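Long-range contact in AvrA (Salmonella typhimurium, PDB 6BE0), which probably transfers acetyl groups from acetyl-CoA to serine and threonine residues of target proteins and binds inositol hexakisphosphate: residues K238-Y249 and V261-F272. Numbering follows the deposited sequence.
Sequences KHTQGAQRLNEY and VNKKNETLYERF. With IHP (inositol hexakisphosphate), chain B; COA (coenzyme A), chain C.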
# COMPACT_ATOMS: atom_id res chain seq x y z
N LYS A 238 -5.71 -5.10 7.46
CA LYS A 238 -7.16 -5.01 7.56
C LYS A 238 -7.84 -5.46 6.27
O LYS A 238 -8.94 -6.01 6.31
CB LYS A 238 -7.57 -3.59 7.91
CG LYS A 238 -7.05 -3.11 9.26
CD LYS A 238 -7.47 -1.68 9.56
CE LYS A 238 -8.98 -1.56 9.69
NZ LYS A 238 -9.39 -0.21 10.17
N HIS A 239 -7.18 -5.22 5.14
CA HIS A 239 -7.75 -5.55 3.83
C HIS A 239 -7.19 -6.85 3.26
O HIS A 239 -7.36 -7.13 2.08
CB HIS A 239 -7.49 -4.42 2.84
CG HIS A 239 -8.11 -3.11 3.23
ND1 HIS A 239 -9.47 -2.90 3.22
CD2 HIS A 239 -7.55 -1.95 3.65
CE1 HIS A 239 -9.73 -1.67 3.62
NE2 HIS A 239 -8.58 -1.07 3.89
N THR A 240 -6.52 -7.64 4.11
CA THR A 240 -5.94 -8.91 3.67
C THR A 240 -6.98 -9.77 2.98
O THR A 240 -8.06 -10.02 3.53
CB THR A 240 -5.33 -9.70 4.84
OG1 THR A 240 -4.38 -8.88 5.53
CG2 THR A 240 -4.64 -10.96 4.34
N GLN A 241 -6.65 -10.23 1.78
CA GLN A 241 -7.56 -11.03 0.97
C GLN A 241 -7.20 -12.51 1.07
O GLN A 241 -6.70 -13.10 0.11
CB GLN A 241 -7.54 -10.55 -0.48
CG GLN A 241 -8.14 -9.17 -0.66
CD GLN A 241 -7.89 -8.58 -2.03
OE1 GLN A 241 -6.86 -8.85 -2.66
NE2 GLN A 241 -8.82 -7.76 -2.51
N GLY A 242 -7.45 -13.10 2.23
CA GLY A 242 -7.13 -14.49 2.46
C GLY A 242 -7.12 -14.83 3.94
O GLY A 242 -6.33 -14.28 4.70
N ALA A 243 -8.01 -15.74 4.34
CA ALA A 243 -8.10 -16.16 5.73
C ALA A 243 -6.81 -16.85 6.18
O ALA A 243 -6.34 -16.64 7.30
CB ALA A 243 -9.29 -17.09 5.92
N GLN A 244 -6.24 -17.66 5.30
CA GLN A 244 -4.98 -18.34 5.59
C GLN A 244 -3.87 -17.33 5.82
O GLN A 244 -3.04 -17.50 6.71
CB GLN A 244 -4.61 -19.29 4.44
CG GLN A 244 -3.31 -20.05 4.66
CD GLN A 244 -3.35 -20.95 5.88
OE1 GLN A 244 -4.37 -21.58 6.17
NE2 GLN A 244 -2.24 -21.01 6.61
N ARG A 245 -3.85 -16.28 5.01
CA ARG A 245 -2.83 -15.24 5.11
C ARG A 245 -2.91 -14.53 6.46
O ARG A 245 -1.88 -14.18 7.04
CB ARG A 245 -2.98 -14.23 3.97
CG ARG A 245 -1.94 -13.12 3.97
CD ARG A 245 -0.53 -13.64 3.74
NE ARG A 245 0.46 -12.57 3.92
CZ ARG A 245 1.00 -12.23 5.08
NH1 ARG A 245 0.66 -12.87 6.20
NH2 ARG A 245 1.89 -11.25 5.14
N LEU A 246 -4.12 -14.31 6.94
CA LEU A 246 -4.32 -13.70 8.25
C LEU A 246 -3.87 -14.64 9.36
O LEU A 246 -3.28 -14.21 10.35
CB LEU A 246 -5.79 -13.32 8.46
CG LEU A 246 -6.30 -12.07 7.72
CD1 LEU A 246 -7.79 -11.90 7.96
CD2 LEU A 246 -5.55 -10.82 8.16
N ASN A 247 -4.13 -15.94 9.19
CA ASN A 247 -3.69 -16.94 10.16
C ASN A 247 -2.18 -16.97 10.27
O ASN A 247 -1.63 -17.29 11.32
CB ASN A 247 -4.21 -18.33 9.78
CG ASN A 247 -5.72 -18.42 9.78
OD1 ASN A 247 -6.40 -17.58 10.36
ND2 ASN A 247 -6.25 -19.45 9.13
N GLU A 248 -1.50 -16.64 9.17
CA GLU A 248 -0.04 -16.62 9.17
C GLU A 248 0.49 -15.39 9.91
O GLU A 248 1.56 -15.44 10.51
CB GLU A 248 0.48 -16.63 7.73
CG GLU A 248 0.23 -17.94 7.00
CD GLU A 248 0.51 -17.85 5.51
OE1 GLU A 248 1.13 -16.85 5.08
OE2 GLU A 248 0.11 -18.78 4.77
N TYR A 249 -0.27 -14.30 9.86
CA TYR A 249 0.14 -13.08 10.54
C TYR A 249 -0.03 -13.18 12.05
O TYR A 249 0.84 -12.77 12.81
CB TYR A 249 -0.64 -11.87 10.01
CG TYR A 249 -0.30 -10.59 10.73
CD1 TYR A 249 0.92 -9.95 10.52
CD2 TYR A 249 -1.18 -10.02 11.64
CE1 TYR A 249 1.24 -8.79 11.18
CE2 TYR A 249 -0.86 -8.86 12.31
CZ TYR A 249 0.35 -8.24 12.08
OH TYR A 249 0.67 -7.08 12.74
N VAL A 261 -9.43 -3.04 15.50
CA VAL A 261 -8.78 -2.42 14.35
C VAL A 261 -9.54 -1.20 13.82
O VAL A 261 -9.13 -0.59 12.83
CB VAL A 261 -8.59 -3.43 13.20
CG1 VAL A 261 -7.70 -4.58 13.65
CG2 VAL A 261 -9.93 -3.95 12.71
N ASN A 262 -10.65 -0.85 14.46
CA ASN A 262 -11.44 0.30 14.03
C ASN A 262 -12.39 0.82 15.11
O ASN A 262 -12.47 0.26 16.20
CB ASN A 262 -12.23 -0.04 12.76
CG ASN A 262 -13.18 -1.20 12.96
OD1 ASN A 262 -13.40 -1.66 14.08
ND2 ASN A 262 -13.76 -1.69 11.87
N LYS A 263 -13.10 1.90 14.79
CA LYS A 263 -14.02 2.53 15.73
C LYS A 263 -15.31 1.73 15.88
O LYS A 263 -16.15 2.06 16.72
CB LYS A 263 -14.34 3.96 15.28
CG LYS A 263 -13.13 4.87 15.24
CD LYS A 263 -13.40 6.15 14.46
CE LYS A 263 -12.10 6.88 14.16
NZ LYS A 263 -12.29 8.07 13.29
N LYS A 264 -15.46 0.69 15.08
CA LYS A 264 -16.63 -0.18 15.17
C LYS A 264 -16.38 -1.34 16.14
O LYS A 264 -17.17 -2.27 16.22
CB LYS A 264 -17.00 -0.72 13.78
CG LYS A 264 -17.31 0.39 12.78
CD LYS A 264 -17.69 -0.15 11.42
CE LYS A 264 -18.09 0.98 10.48
NZ LYS A 264 -18.51 0.49 9.14
N ASN A 265 -15.27 -1.25 16.87
CA ASN A 265 -14.93 -2.21 17.92
C ASN A 265 -15.01 -3.66 17.45
O ASN A 265 -15.52 -4.52 18.16
CB ASN A 265 -15.84 -2.01 19.13
CG ASN A 265 -15.60 -0.68 19.82
OD1 ASN A 265 -14.47 -0.20 19.90
ND2 ASN A 265 -16.67 -0.07 20.32
N GLU A 266 -14.51 -3.91 16.24
CA GLU A 266 -14.42 -5.27 15.72
C GLU A 266 -12.96 -5.66 15.53
O GLU A 266 -12.14 -4.84 15.12
CB GLU A 266 -15.20 -5.41 14.41
CG GLU A 266 -14.91 -4.33 13.38
CD GLU A 266 -15.76 -4.48 12.12
OE1 GLU A 266 -15.42 -3.87 11.09
OE2 GLU A 266 -16.77 -5.21 12.17
N THR A 267 -12.65 -6.91 15.84
CA THR A 267 -11.28 -7.39 15.75
C THR A 267 -10.86 -7.56 14.30
O THR A 267 -11.67 -7.40 13.38
CB THR A 267 -11.11 -8.73 16.49
OG1 THR A 267 -11.86 -9.75 15.81
CG2 THR A 267 -11.60 -8.62 17.93
N LEU A 268 -9.58 -7.89 14.10
CA LEU A 268 -9.05 -8.15 12.76
C LEU A 268 -9.85 -9.25 12.07
O LEU A 268 -10.21 -9.13 10.90
CB LEU A 268 -7.58 -8.54 12.85
CG LEU A 268 -6.86 -8.84 11.53
CD1 LEU A 268 -6.74 -7.58 10.69
CD2 LEU A 268 -5.50 -9.45 11.80
N TYR A 269 -10.14 -10.31 12.81
CA TYR A 269 -10.91 -11.43 12.28
C TYR A 269 -12.37 -11.06 12.07
O TYR A 269 -12.96 -11.40 11.04
CB TYR A 269 -10.82 -12.64 13.21
CG TYR A 269 -9.59 -13.51 13.05
CD1 TYR A 269 -8.92 -13.60 11.84
CD2 TYR A 269 -9.10 -14.24 14.12
CE1 TYR A 269 -7.81 -14.40 11.69
CE2 TYR A 269 -7.98 -15.04 13.99
CZ TYR A 269 -7.34 -15.11 12.77
OH TYR A 269 -6.23 -15.91 12.63
N GLU A 270 -12.96 -10.38 13.05
CA GLU A 270 -14.36 -9.99 12.96
C GLU A 270 -14.59 -9.07 11.77
O GLU A 270 -15.62 -9.15 11.10
CB GLU A 270 -14.81 -9.31 14.25
CG GLU A 270 -15.05 -10.26 15.41
CD GLU A 270 -15.60 -9.57 16.64
OE1 GLU A 270 -15.41 -8.34 16.77
OE2 GLU A 270 -16.22 -10.25 17.48
N ARG A 271 -13.62 -8.20 11.50
CA ARG A 271 -13.73 -7.29 10.36
C ARG A 271 -13.59 -8.04 9.04
O ARG A 271 -14.28 -7.73 8.07
CB ARG A 271 -12.67 -6.19 10.44
CG ARG A 271 -12.44 -5.52 9.10
CD ARG A 271 -11.72 -4.20 9.19
NE ARG A 271 -11.34 -3.75 7.85
CZ ARG A 271 -12.21 -3.33 6.93
NH1 ARG A 271 -13.51 -3.28 7.20
NH2 ARG A 271 -11.77 -2.96 5.74
N PHE A 272 -12.67 -9.00 8.99
CA PHE A 272 -12.44 -9.79 7.78
C PHE A 272 -13.73 -10.46 7.33
O PHE A 272 -14.04 -10.49 6.14
CB PHE A 272 -11.36 -10.84 8.01
CG PHE A 272 -11.23 -11.83 6.88
CD1 PHE A 272 -10.52 -11.50 5.74
CD2 PHE A 272 -11.81 -13.08 6.97
CE1 PHE A 272 -10.39 -12.40 4.70
CE2 PHE A 272 -11.69 -13.99 5.93
CZ PHE A 272 -10.98 -13.65 4.80
C1 IHP B . -9.96 5.04 9.49
C2 IHP B . -9.59 4.40 8.16
C3 IHP B . -10.37 3.12 7.94
C4 IHP B . -11.86 3.36 8.07
C5 IHP B . -12.15 3.81 9.49
C6 IHP B . -11.46 5.13 9.78
O11 IHP B . -9.38 6.33 9.54
P1 IHP B . -8.06 6.53 10.42
O21 IHP B . -7.11 7.45 9.69
O31 IHP B . -7.36 5.20 10.64
O41 IHP B . -8.43 7.13 11.74
O12 IHP B . -9.82 5.33 7.08
P2 IHP B . -8.60 5.84 6.21
O22 IHP B . -7.50 6.39 7.09
O32 IHP B . -8.03 4.72 5.38
O42 IHP B . -9.07 6.95 5.29
O13 IHP B . -10.05 2.58 6.65
P3 IHP B . -9.21 1.23 6.56
O23 IHP B . -8.23 1.31 5.41
O33 IHP B . -8.43 0.98 7.84
O43 IHP B . -10.14 0.07 6.32
O14 IHP B . -12.60 2.18 7.69
P4 IHP B . -12.66 0.82 8.55
O24 IHP B . -12.48 -0.36 7.63
O34 IHP B . -11.59 0.78 9.62
O44 IHP B . -14.01 0.70 9.20
O15 IHP B . -13.55 3.92 9.73
P5 IHP B . -14.10 3.63 11.18
O25 IHP B . -12.97 3.66 12.19
O35 IHP B . -15.12 4.69 11.54
O45 IHP B . -14.77 2.28 11.24
O16 IHP B . -12.06 6.18 9.01
P6 IHP B . -12.50 7.49 9.74
O26 IHP B . -13.36 8.32 8.81
O36 IHP B . -13.28 7.16 10.98
O46 IHP B . -11.28 8.31 10.12
N1A COA C . -10.32 -11.88 -4.29
C2A COA C . -10.21 -12.24 -2.97
N3A COA C . -9.40 -13.28 -2.61
C4A COA C . -8.70 -13.98 -3.55
C5A COA C . -8.80 -13.64 -4.85
C6A COA C . -9.62 -12.57 -5.22
N6A COA C . -10.13 -11.77 -6.29
N7A COA C . -8.01 -14.48 -5.58
C8A COA C . -7.42 -15.34 -4.72
N9A COA C . -7.85 -15.05 -3.47
C1B COA C . -7.49 -15.69 -2.24
C2B COA C . -8.48 -16.42 -1.79
O2B COA C . -9.23 -15.68 -0.78
C3B COA C . -7.78 -17.72 -1.13
O3B COA C . -7.23 -17.41 0.15
P3B COA C . -7.80 -18.16 1.46
O7A COA C . -9.20 -17.65 1.76
O8A COA C . -7.85 -19.64 1.22
O9A COA C . -6.90 -17.87 2.64
C4B COA C . -6.80 -18.05 -2.00
O4B COA C . -6.29 -16.70 -2.51
C5B COA C . -7.35 -18.89 -3.14
O5B COA C . -6.36 -19.03 -4.16
P1A COA C . -5.68 -20.46 -4.40
O1A COA C . -5.69 -21.27 -3.11
O2A COA C . -6.45 -21.20 -5.48
O3A COA C . -4.19 -20.24 -4.88
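Three oxygens grip Lys238 NZ: it donates to Val261 O at 2.7 Å and to O33 and O34, on two different phosphates of inositol hexakisphosphate. The carbonyl is met obliquely, with a C=O...NZ angle of 146° and NZ tilted out of its plane. A bend at chi3 (64°) in an otherwise extended lysine tail turns the ammonium between protein and ligand. Beside it, the Arg271 guanidinium lies flat beneath IHP O24, which sits 3.0 Å above the plane over its centre. The His239 ring stands at 90° to that guanidinium, donates from NE2 to IHP O23 (2.8 Å) in its own plane, and uses ND1 for Ser287; Asn262 and Lys263, in a type I turn, close another side.

Farther along, helices 243-249 and 268-272 run nearly antiparallel, their axes 11.5 Å apart. Leu246 packs between them, CD1 against Phe272 CD1 (3.5 Å) and CD2 against Leu268 CD2. Phe272 reaches on to Ala243 CB through CE2 and presents its edge to Thr240 O. At the margin Tyr269 OH donates a weak bond to Asn247 OD1. The first turn of helix 243-249 also receives a coenzyme A phosphate, Gln244 N donating to COA O9A at 2.7 Å. One buried interface thus joins both ligand pockets, a plausible route of communication in a family activated by inositol hexakisphosphate, whose phosphates would probably balance the charge of Lys238 and Arg271.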